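Local coordinates for protein probable branched-chain-amino-acid aminotransferase (Thermotoga maritima MSB8, PDB 3CSW) that probably catalyses the pyridoxal-phosphate-dependent transfer of the amino group from leucine, isoleucine or valine to 2-oxoglutarate, yielding glutamate and branched-chain 2-oxo acids, at residues A[141-145]-A[198-202]; A[42-46]-A[59-63]; A[130-135]-A[149-155]; A[162-166]-A[235-239]. All coordinates share one frame. Where two conformers were deposited one is given. Residues are numbered along the deposited sequence.

Interaction 1: residues A[141-145]-A[198-202]. With PLP (pyridoxal-5'-phosphate), chain E.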
# COMPACT_ATOMS: atom_id res chain seq x y z
N PRO A 141 5.94 14.72 -0.04
CA PRO A 141 4.75 15.52 -0.22
C PRO A 141 4.46 15.77 -1.69
O PRO A 141 5.33 16.22 -2.42
CB PRO A 141 5.06 16.84 0.50
CG PRO A 141 6.29 16.61 1.29
CD PRO A 141 7.01 15.45 0.69
N PRO A 142 3.24 15.44 -2.14
CA PRO A 142 2.84 15.67 -3.51
C PRO A 142 2.98 17.13 -3.98
O PRO A 142 3.25 17.36 -5.15
CB PRO A 142 1.37 15.27 -3.52
CG PRO A 142 1.22 14.36 -2.39
CD PRO A 142 2.18 14.79 -1.35
N ALA A 143 2.81 18.08 -3.06
CA ALA A 143 2.92 19.51 -3.39
C ALA A 143 4.36 20.03 -3.44
O ALA A 143 4.56 21.20 -3.73
CB ALA A 143 2.09 20.36 -2.39
N LEU A 144 5.37 19.20 -3.16
CA LEU A 144 6.77 19.64 -3.35
C LEU A 144 7.14 19.67 -4.86
O LEU A 144 7.34 18.62 -5.47
CB LEU A 144 7.75 18.75 -2.56
CG LEU A 144 9.27 18.96 -2.77
CD1 LEU A 144 9.70 20.42 -2.47
CD2 LEU A 144 10.08 17.96 -1.96
N LYS A 145 7.22 20.86 -5.44
CA LYS A 145 7.62 21.03 -6.84
C LYS A 145 9.12 21.19 -6.87
O LYS A 145 9.63 22.30 -6.68
CB LYS A 145 7.01 22.26 -7.48
CG LYS A 145 5.63 22.12 -8.01
CD LYS A 145 5.15 23.45 -8.62
CE LYS A 145 5.52 23.58 -10.07
NZ LYS A 145 4.41 23.11 -10.94
N GLY A 198 -3.75 13.05 -3.61
CA GLY A 198 -2.30 13.10 -3.54
C GLY A 198 -1.73 13.82 -4.73
O GLY A 198 -0.88 13.29 -5.45
N ILE A 199 -2.20 15.04 -4.94
CA ILE A 199 -1.89 15.78 -6.15
C ILE A 199 -1.36 17.18 -5.85
O ILE A 199 -1.45 17.65 -4.73
CB ILE A 199 -3.16 15.87 -7.09
CG1 ILE A 199 -4.26 16.72 -6.45
CG2 ILE A 199 -3.66 14.46 -7.40
CD1 ILE A 199 -5.38 17.14 -7.35
N LEU A 200 -0.83 17.82 -6.89
CA LEU A 200 -0.45 19.22 -6.87
C LEU A 200 -1.69 20.10 -7.09
O LEU A 200 -2.51 19.82 -7.96
CB LEU A 200 0.54 19.46 -7.98
CG LEU A 200 1.36 20.72 -7.92
CD1 LEU A 200 2.27 20.70 -6.72
CD2 LEU A 200 2.16 20.81 -9.18
N ASP A 201 -1.84 21.14 -6.27
CA ASP A 201 -2.97 22.09 -6.36
C ASP A 201 -2.67 23.13 -7.45
O ASP A 201 -2.24 24.25 -7.17
CB ASP A 201 -3.26 22.78 -5.01
CG ASP A 201 -2.00 23.37 -4.35
OD1 ASP A 201 -0.88 22.86 -4.59
OD2 ASP A 201 -2.14 24.35 -3.59
N GLY A 202 -2.84 22.72 -8.69
CA GLY A 202 -2.57 23.59 -9.81
C GLY A 202 -3.39 24.87 -9.78
O GLY A 202 -4.58 24.85 -9.40
N1 PLP E . 0.63 18.64 -11.99
C2 PLP E . 2.02 18.61 -12.05
C2A PLP E . 2.70 17.33 -11.67
C3 PLP E . 2.73 19.75 -12.46
O3 PLP E . 4.10 19.72 -12.61
C4 PLP E . 2.02 20.93 -12.81
C4A PLP E . 2.75 22.15 -13.31
O4A PLP E . 3.08 22.23 -14.50
C5 PLP E . 0.62 20.93 -12.74
C6 PLP E . -0.06 19.79 -12.33
C5A PLP E . -0.19 22.07 -13.31
O4P PLP E . -0.28 23.13 -12.37
P PLP E . -0.53 24.68 -12.81
O1P PLP E . -0.27 25.61 -11.61
O2P PLP E . -1.95 24.85 -13.27
O3P PLP E . 0.45 24.95 -13.95

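Interaction 2: residues A[42-46]-A[59-63]. With PLP (pyridoxal-5'-phosphate), chain E.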
# COMPACT_ATOMS: atom_id res chain seq x y z
N VAL A 42 13.81 23.80 -6.21
CA VAL A 42 12.39 24.08 -6.06
C VAL A 42 12.02 25.01 -7.20
O VAL A 42 12.82 25.87 -7.56
CB VAL A 42 12.11 24.74 -4.69
CG1 VAL A 42 10.78 25.47 -4.68
CG2 VAL A 42 12.18 23.69 -3.56
N TYR A 43 10.83 24.85 -7.80
CA TYR A 43 10.50 25.69 -8.95
C TYR A 43 9.03 26.01 -9.17
O TYR A 43 8.14 25.35 -8.63
CB TYR A 43 11.07 25.04 -10.22
CG TYR A 43 10.24 23.89 -10.77
CD1 TYR A 43 10.39 22.61 -10.26
CD2 TYR A 43 9.33 24.09 -11.81
CE1 TYR A 43 9.64 21.55 -10.74
CE2 TYR A 43 8.58 23.03 -12.31
CZ TYR A 43 8.75 21.77 -11.77
OH TYR A 43 8.03 20.70 -12.22
N GLU A 44 8.81 27.03 -9.99
CA GLU A 44 7.48 27.45 -10.45
C GLU A 44 7.55 27.84 -11.93
O GLU A 44 8.61 28.21 -12.43
CB GLU A 44 6.98 28.64 -9.63
CG GLU A 44 6.42 28.30 -8.25
CD GLU A 44 5.20 27.38 -8.32
OE1 GLU A 44 4.40 27.51 -9.26
OE2 GLU A 44 5.03 26.52 -7.43
N THR A 45 6.41 27.72 -12.63
CA THR A 45 6.29 28.14 -14.02
C THR A 45 5.14 29.14 -14.13
O THR A 45 4.11 28.96 -13.50
CB THR A 45 6.05 26.96 -15.00
OG1 THR A 45 4.79 26.33 -14.74
CG2 THR A 45 7.19 25.93 -14.90
N LEU A 46 5.34 30.22 -14.89
CA LEU A 46 4.32 31.23 -15.08
C LEU A 46 4.20 31.52 -16.56
O LEU A 46 5.08 31.16 -17.34
CB LEU A 46 4.65 32.55 -14.35
CG LEU A 46 4.87 32.57 -12.83
CD1 LEU A 46 6.32 32.20 -12.49
CD2 LEU A 46 4.51 33.93 -12.25
N HIS A 59 1.74 31.93 -7.45
CA HIS A 59 2.96 31.18 -7.72
C HIS A 59 4.05 31.45 -6.69
O HIS A 59 4.76 30.54 -6.30
CB HIS A 59 3.47 31.50 -9.12
CG HIS A 59 2.72 30.79 -10.20
ND1 HIS A 59 2.89 29.45 -10.46
CD2 HIS A 59 1.78 31.23 -11.07
CE1 HIS A 59 2.10 29.10 -11.45
NE2 HIS A 59 1.43 30.16 -11.85
N TYR A 60 4.18 32.69 -6.25
CA TYR A 60 5.12 33.05 -5.18
C TYR A 60 4.84 32.29 -3.88
O TYR A 60 5.76 31.80 -3.23
CB TYR A 60 5.06 34.56 -4.91
CG TYR A 60 6.08 35.03 -3.88
CD1 TYR A 60 7.41 35.24 -4.23
CD2 TYR A 60 5.71 35.22 -2.56
CE1 TYR A 60 8.35 35.64 -3.29
CE2 TYR A 60 6.64 35.62 -1.60
CZ TYR A 60 7.95 35.83 -1.96
OH TYR A 60 8.85 36.25 -0.99
N THR A 61 3.58 32.19 -3.49
CA THR A 61 3.26 31.50 -2.23
C THR A 61 3.48 29.99 -2.35
O THR A 61 3.85 29.35 -1.36
CB THR A 61 1.83 31.85 -1.70
OG1 THR A 61 0.85 31.22 -2.51
CG2 THR A 61 1.62 33.38 -1.72
N ARG A 62 3.27 29.41 -3.53
CA ARG A 62 3.53 27.98 -3.77
C ARG A 62 5.03 27.73 -3.70
O ARG A 62 5.47 26.70 -3.19
CB ARG A 62 3.04 27.50 -5.15
CG ARG A 62 1.77 26.66 -5.17
CD ARG A 62 1.92 25.45 -6.12
NE ARG A 62 2.24 25.84 -7.50
CZ ARG A 62 1.61 25.42 -8.59
NH1 ARG A 62 0.61 24.55 -8.53
NH2 ARG A 62 2.01 25.85 -9.77
N LEU A 63 5.80 28.67 -4.25
CA LEU A 63 7.26 28.58 -4.22
C LEU A 63 7.71 28.58 -2.76
O LEU A 63 8.50 27.72 -2.35
CB LEU A 63 7.91 29.73 -5.01
CG LEU A 63 9.43 29.69 -5.29
CD1 LEU A 63 9.85 28.53 -6.22
CD2 LEU A 63 9.90 31.01 -5.89
N1 PLP E . 0.63 18.64 -11.99
C2 PLP E . 2.02 18.61 -12.05
C2A PLP E . 2.70 17.33 -11.67
C3 PLP E . 2.73 19.75 -12.46
O3 PLP E . 4.10 19.72 -12.61
C4 PLP E . 2.02 20.93 -12.81
C4A PLP E . 2.75 22.15 -13.31
O4A PLP E . 3.08 22.23 -14.50
C5 PLP E . 0.62 20.93 -12.74
C6 PLP E . -0.06 19.79 -12.33
C5A PLP E . -0.19 22.07 -13.31
O4P PLP E . -0.28 23.13 -12.37
P PLP E . -0.53 24.68 -12.81
O1P PLP E . -0.27 25.61 -11.61
O2P PLP E . -1.95 24.85 -13.27
O3P PLP E . 0.45 24.95 -13.95

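Interaction 3: residues A[130-135]-A[149-155]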
# COMPACT_ATOMS: atom_id res chain seq x y z
N SER A 130 0.18 6.49 -17.52
CA SER A 130 1.61 6.31 -17.23
C SER A 130 1.90 4.96 -16.55
O SER A 130 1.04 4.41 -15.84
CB SER A 130 2.04 7.43 -16.28
OG SER A 130 3.40 7.38 -15.94
N ASN A 131 3.13 4.46 -16.73
CA ASN A 131 3.66 3.30 -16.00
C ASN A 131 4.28 3.68 -14.67
O ASN A 131 4.80 2.81 -14.00
CB ASN A 131 4.78 2.59 -16.75
CG ASN A 131 4.34 1.99 -18.04
OD1 ASN A 131 3.21 1.48 -18.16
ND2 ASN A 131 5.24 2.03 -19.02
N VAL A 132 4.26 4.97 -14.34
CA VAL A 132 4.77 5.49 -13.12
C VAL A 132 3.59 5.93 -12.24
O VAL A 132 2.73 6.71 -12.69
CB VAL A 132 5.69 6.69 -13.42
CG1 VAL A 132 6.24 7.26 -12.14
CG2 VAL A 132 6.82 6.28 -14.37
N ARG A 133 3.53 5.41 -11.01
CA ARG A 133 2.54 5.83 -10.03
C ARG A 133 3.06 7.03 -9.28
O ARG A 133 4.25 7.15 -9.02
CB ARG A 133 2.17 4.73 -9.04
CG ARG A 133 1.56 3.48 -9.63
CD ARG A 133 0.24 3.77 -10.31
NE ARG A 133 -0.26 2.54 -10.91
CZ ARG A 133 -1.16 1.71 -10.38
NH1 ARG A 133 -1.75 1.95 -9.20
NH2 ARG A 133 -1.48 0.60 -11.04
N ARG A 134 2.16 7.93 -8.93
CA ARG A 134 2.47 9.12 -8.14
C ARG A 134 3.02 8.70 -6.77
O ARG A 134 2.48 7.81 -6.14
CB ARG A 134 1.22 9.97 -7.98
CG ARG A 134 1.44 11.38 -7.47
CD ARG A 134 1.92 12.26 -8.60
NE ARG A 134 1.75 13.67 -8.32
CZ ARG A 134 2.72 14.55 -8.06
NH1 ARG A 134 3.99 14.20 -8.00
NH2 ARG A 134 2.40 15.82 -7.85
N ILE A 135 4.10 9.36 -6.32
CA ILE A 135 4.74 9.03 -5.05
C ILE A 135 3.75 9.38 -3.94
O ILE A 135 3.17 10.49 -3.96
CB ILE A 135 6.09 9.78 -4.81
CG1 ILE A 135 7.13 9.41 -5.87
CG2 ILE A 135 6.61 9.50 -3.37
CD1 ILE A 135 8.46 10.26 -5.79
N ARG A 149 12.29 15.20 -8.63
CA ARG A 149 11.37 14.18 -8.11
C ARG A 149 11.08 13.14 -9.19
O ARG A 149 10.67 13.45 -10.32
CB ARG A 149 10.10 14.79 -7.50
CG ARG A 149 9.14 15.49 -8.46
CD ARG A 149 7.94 15.95 -7.68
NE ARG A 149 7.25 14.79 -7.11
CZ ARG A 149 6.64 14.76 -5.93
NH1 ARG A 149 6.64 15.82 -5.13
NH2 ARG A 149 6.06 13.63 -5.51
N THR A 150 11.27 11.88 -8.83
CA THR A 150 11.42 10.84 -9.83
C THR A 150 10.11 10.38 -10.46
O THR A 150 10.14 9.84 -11.56
CB THR A 150 12.24 9.67 -9.26
OG1 THR A 150 11.71 9.33 -7.99
CG2 THR A 150 13.75 10.06 -9.08
N ASP A 151 8.97 10.56 -9.80
CA ASP A 151 7.69 10.22 -10.46
C ASP A 151 7.48 11.11 -11.70
O ASP A 151 7.20 10.62 -12.79
CB ASP A 151 6.46 10.23 -9.52
CG ASP A 151 6.35 11.48 -8.63
OD1 ASP A 151 7.26 12.35 -8.61
OD2 ASP A 151 5.33 11.57 -7.89
N ILE A 152 7.65 12.42 -11.53
CA ILE A 152 7.48 13.39 -12.60
C ILE A 152 8.64 13.27 -13.63
O ILE A 152 8.40 13.30 -14.84
CB ILE A 152 7.35 14.84 -12.05
CG1 ILE A 152 6.14 14.98 -11.12
CG2 ILE A 152 7.29 15.83 -13.22
CD1 ILE A 152 4.75 14.52 -11.69
N VAL A 153 9.88 13.10 -13.18
CA VAL A 153 11.01 12.93 -14.12
C VAL A 153 10.81 11.67 -14.99
O VAL A 153 10.89 11.73 -16.22
CB VAL A 153 12.40 12.91 -13.38
CG1 VAL A 153 13.56 12.45 -14.33
CG2 VAL A 153 12.70 14.27 -12.79
N LEU A 154 10.51 10.54 -14.36
CA LEU A 154 10.32 9.30 -15.13
C LEU A 154 9.08 9.34 -16.02
O LEU A 154 9.10 8.86 -17.14
CB LEU A 154 10.34 8.07 -14.21
CG LEU A 154 11.67 7.84 -13.47
CD1 LEU A 154 11.58 6.61 -12.53
CD2 LEU A 154 12.78 7.67 -14.49
N ALA A 155 8.00 9.95 -15.54
CA ALA A 155 6.75 10.00 -16.32
C ALA A 155 6.86 10.90 -17.55
O ALA A 155 6.34 10.56 -18.62
CB ALA A 155 5.55 10.44 -15.42
O HOH W 1 4.34 12.84 -3.47

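Interaction 4: residues A[162-166]-A[235-239]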
# COMPACT_ATOMS: atom_id res chain seq x y z
N CYS A 162 2.06 11.08 -27.42
CA CYS A 162 0.94 11.67 -26.71
C CYS A 162 1.35 13.05 -26.21
O CYS A 162 2.51 13.46 -26.32
CB CYS A 162 0.44 10.74 -25.59
SG CYS A 162 1.64 10.36 -24.32
N TYR A 163 0.38 13.77 -25.68
CA TYR A 163 0.59 15.09 -25.15
C TYR A 163 1.08 15.10 -23.70
O TYR A 163 1.95 15.86 -23.33
CB TYR A 163 -0.74 15.83 -25.24
CG TYR A 163 -0.70 17.26 -24.84
CD1 TYR A 163 -0.29 18.24 -25.75
CD2 TYR A 163 -1.12 17.66 -23.57
CE1 TYR A 163 -0.29 19.59 -25.40
CE2 TYR A 163 -1.12 19.02 -23.21
CZ TYR A 163 -0.70 19.97 -24.12
OH TYR A 163 -0.69 21.31 -23.75
N ASP A 164 0.44 14.30 -22.86
CA ASP A 164 0.86 14.11 -21.47
C ASP A 164 0.47 12.68 -21.09
O ASP A 164 -0.33 12.06 -21.77
CB ASP A 164 0.18 15.15 -20.56
CG ASP A 164 0.88 15.31 -19.19
OD1 ASP A 164 1.90 14.65 -18.96
OD2 ASP A 164 0.39 16.10 -18.34
N VAL A 165 1.08 12.16 -20.03
CA VAL A 165 0.74 10.86 -19.45
C VAL A 165 0.00 11.08 -18.11
O VAL A 165 0.28 12.05 -17.41
CB VAL A 165 1.97 9.93 -19.27
CG1 VAL A 165 2.54 9.51 -20.64
CG2 VAL A 165 3.06 10.59 -18.38
N ILE A 166 -0.96 10.21 -17.79
CA ILE A 166 -1.74 10.29 -16.57
C ILE A 166 -1.17 9.37 -15.48
O ILE A 166 -1.13 8.14 -15.63
CB ILE A 166 -3.22 9.93 -16.87
CG1 ILE A 166 -3.76 10.74 -18.08
CG2 ILE A 166 -4.09 10.11 -15.65
CD1 ILE A 166 -3.54 12.25 -18.08
N MSE A 235 -13.25 14.62 -21.21
CA MSE A 235 -12.05 14.73 -20.41
C MSE A 235 -11.19 15.89 -20.91
O MSE A 235 -11.20 16.21 -22.10
CB MSE A 235 -11.28 13.40 -20.47
CG MSE A 235 -9.94 13.36 -19.74
SE MSE A 235 -9.08 11.63 -19.87
CE MSE A 235 -7.59 12.00 -18.87
N PHE A 236 -10.50 16.58 -19.99
CA PHE A 236 -9.57 17.65 -20.35
C PHE A 236 -8.48 17.83 -19.29
O PHE A 236 -8.61 17.33 -18.16
CB PHE A 236 -10.29 18.98 -20.68
CG PHE A 236 -10.96 19.69 -19.49
CD1 PHE A 236 -10.23 20.53 -18.66
CD2 PHE A 236 -12.33 19.56 -19.27
CE1 PHE A 236 -10.84 21.19 -17.59
CE2 PHE A 236 -12.96 20.23 -18.21
CZ PHE A 236 -12.20 21.04 -17.37
N LEU A 237 -7.41 18.52 -19.70
CA LEU A 237 -6.28 18.83 -18.85
C LEU A 237 -6.20 20.33 -18.60
O LEU A 237 -6.70 21.13 -19.40
CB LEU A 237 -4.97 18.40 -19.52
CG LEU A 237 -4.87 16.99 -20.08
CD1 LEU A 237 -3.55 16.80 -20.84
CD2 LEU A 237 -5.07 15.94 -18.97
N THR A 238 -5.56 20.70 -17.50
CA THR A 238 -5.31 22.11 -17.21
C THR A 238 -3.83 22.31 -16.82
O THR A 238 -3.30 21.58 -16.01
CB THR A 238 -6.24 22.63 -16.05
OG1 THR A 238 -5.94 21.95 -14.83
CG2 THR A 238 -7.71 22.42 -16.39
N HIS A 239 -3.18 23.31 -17.41
CA HIS A 239 -1.83 23.70 -17.00
C HIS A 239 -1.55 25.14 -17.40
O HIS A 239 -2.20 25.69 -18.27
CB HIS A 239 -0.76 22.72 -17.53
CG HIS A 239 -0.66 22.62 -19.02
ND1 HIS A 239 0.34 23.24 -19.75
CD2 HIS A 239 -1.42 21.95 -19.92
CE1 HIS A 239 0.18 22.96 -21.03
NE2 HIS A 239 -0.88 22.19 -21.17

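Interaction 1: residues A[141-145]-A[198-202]
The cofactor pocket of this class-IV aminotransferase is built from two loops, one carrying the lysine and the other covering the pyridine ring. K145, probably the lysine that carries PLP as a Schiff base, is not attached in this structure: its NZ stops 3.0 Å from PLP C4A, and the cofactor keeps its aldehyde oxygen. L200 fills the space between the loops. Its CD1 rests on A143 CA at 3.6 Å, while its CD2 reaches K145 NZ at 3.7 Å and PLP C3 at 3.5 Å, lying over the ring face; a branched apolar side chain can cover both the loop and the aromatic ring. The lysine loop is entered through a type I beta turn from P141 to L144, closed by L144 N to P141 O at 3.1 Å, with P142 supplying the restricted phi such a corner favours. The ring of P142 packs on the other backbone, CB to G198 O at 3.6 Å. The positive phi of G198 suits glycine. G202, at the N-cap of helix 203-214, brings its CA to 3.5 Å from PLP O4P, where a CB would collide with the cofactor. D201 turns its carboxylate to a salt bridge with R65.

Interaction 2: residues A[42-46]-A[59-63]
Strand 42-46 runs antiparallel to the segment 59-63 of helix 56-68, their axes 167° apart in direction and 8.3 Å at closest approach. V42 begins the contact by packing its CG1 against L63 CD1 at 3.5 Å, a purely apolar meeting. Y43 points away from the helix, to the side where K145 lies. E44 then faces the helix and anchors it: its OE1 accepts from H59 ND1 at 2.7 Å and from R62 NH2 at 3.0 Å, its OE2 from R62 NE at 2.9 Å, a salt bridge between arginine and a carboxylate that can serve donors from two residues one helical turn apart. T45 again turns away. L46 closes the contact with a CH-pi interaction, its CG lying 4.0 Å from the centroid of the H59 ring, over the face. The R62 guanidinium also binds the cofactor, R62 NH2 to PLP O1P at 2.9 Å, so a buried glutamate both balances and orients the arginine that holds the phosphate of PLP.

Interaction 3: residues A[130-135]-A[149-155]
A salt-bridge network joins the loop after strand 125-129 to the first turns of helix 150-156. D151 OD2 accepts from R134 NH1 at 3.0 Å and, within the helix segment, from R149 NH2 at 3.2 Å, while D151 OD1 takes R149 NE at 2.9 Å. Backbone polar groups are tied in: I135 N donates to D151 OD2 at 3.0 Å, and a water links I135 O (2.7 Å) to R149 NH2 (2.8 Å). S130 OG accepts from V132 N at 3.0 Å, an ST turn; this hydroxyl is also hydrogen-bonded to E158. Apolar contact comes from V132, whose CG2 meets L154 CB at 4.0 Å and whose CB lies 4.3 Å from A155 CB, the small alanine letting the loop come close. I135 meets I135 of the second subunit. R134 NH1 and R149 NH2, 3.3 Å apart, would repel; D151 OD2, which accepts from both, the salt bridge from R134 to E176 and the carbonyls of P141 and L144 bound by R149 offset that cost.

Interaction 4: residues A[162-166]-A[235-239]
Two mixed beta sheets pack face to face here in the larger, pseudo-barrel part of the fold-type IV architecture: strand 164-168 from one, strand 234-239 from the other. The short segments cross at 112° with axes 10.4 Å apart, so side chains rather than backbones span the gap. Alternation sends M235, L237 and H239 to one side of their strand, and D164 and I166 face them while V165 turns away. M235, present as selenomethionine, is fully extended (t, t, t), which lets a long unbranched selenoether chain carry CE to 4.1 Å from I166 CG1. L237 adopts the m, t rotamer and forks across the gap: CD1 lies 3.8 Å from Y163 CD2, near the ring plane, and CD2 is 4.1 Å from I166 CD1. The m, m conformer of I166 brings both CG1 and CD1 toward these partners. D164, in t, keeps its CB 4.1 Å from L237 CD1, while its carboxylate is hydrogen-bonded to S178 and S180. V127 of the neighbouring strand 125-129 adds to the apolar filling around M235 and L237. Y163 takes t, stretching its ring to H239, which stands in p near the cofactor; the two rings meet rim to rim, planes at 49°. Their polar tips join in a hydrogen bond, Y163 OH to H239 NE2, 2.7 Å long.

Interactions 1 and 2 meet at PLP: K145 O lies 3.0 Å from Y43 N, probably hydrogen-bonded, and K145 NZ is 3.8 Å from R62 NH2, like charges; E44 pairs with R62 and packs on K145 CD. Interaction 3 is tied to the lysine loop, R149 NH1 lying 2.9 Å from L144 O and 3.0 Å from P141 O, and I152 touches PLP. Interactions 1 and 3 both touch the second subunit. Interaction 4 adjoins interaction 3 through S130 N to I166 O at 2.8 Å. Interactions 2 and 4, centres about 20 Å apart, lie on opposite sides of the chain's centre, yet both reach PLP, through R62 and through H239, whose side chain is about 4 Å from it.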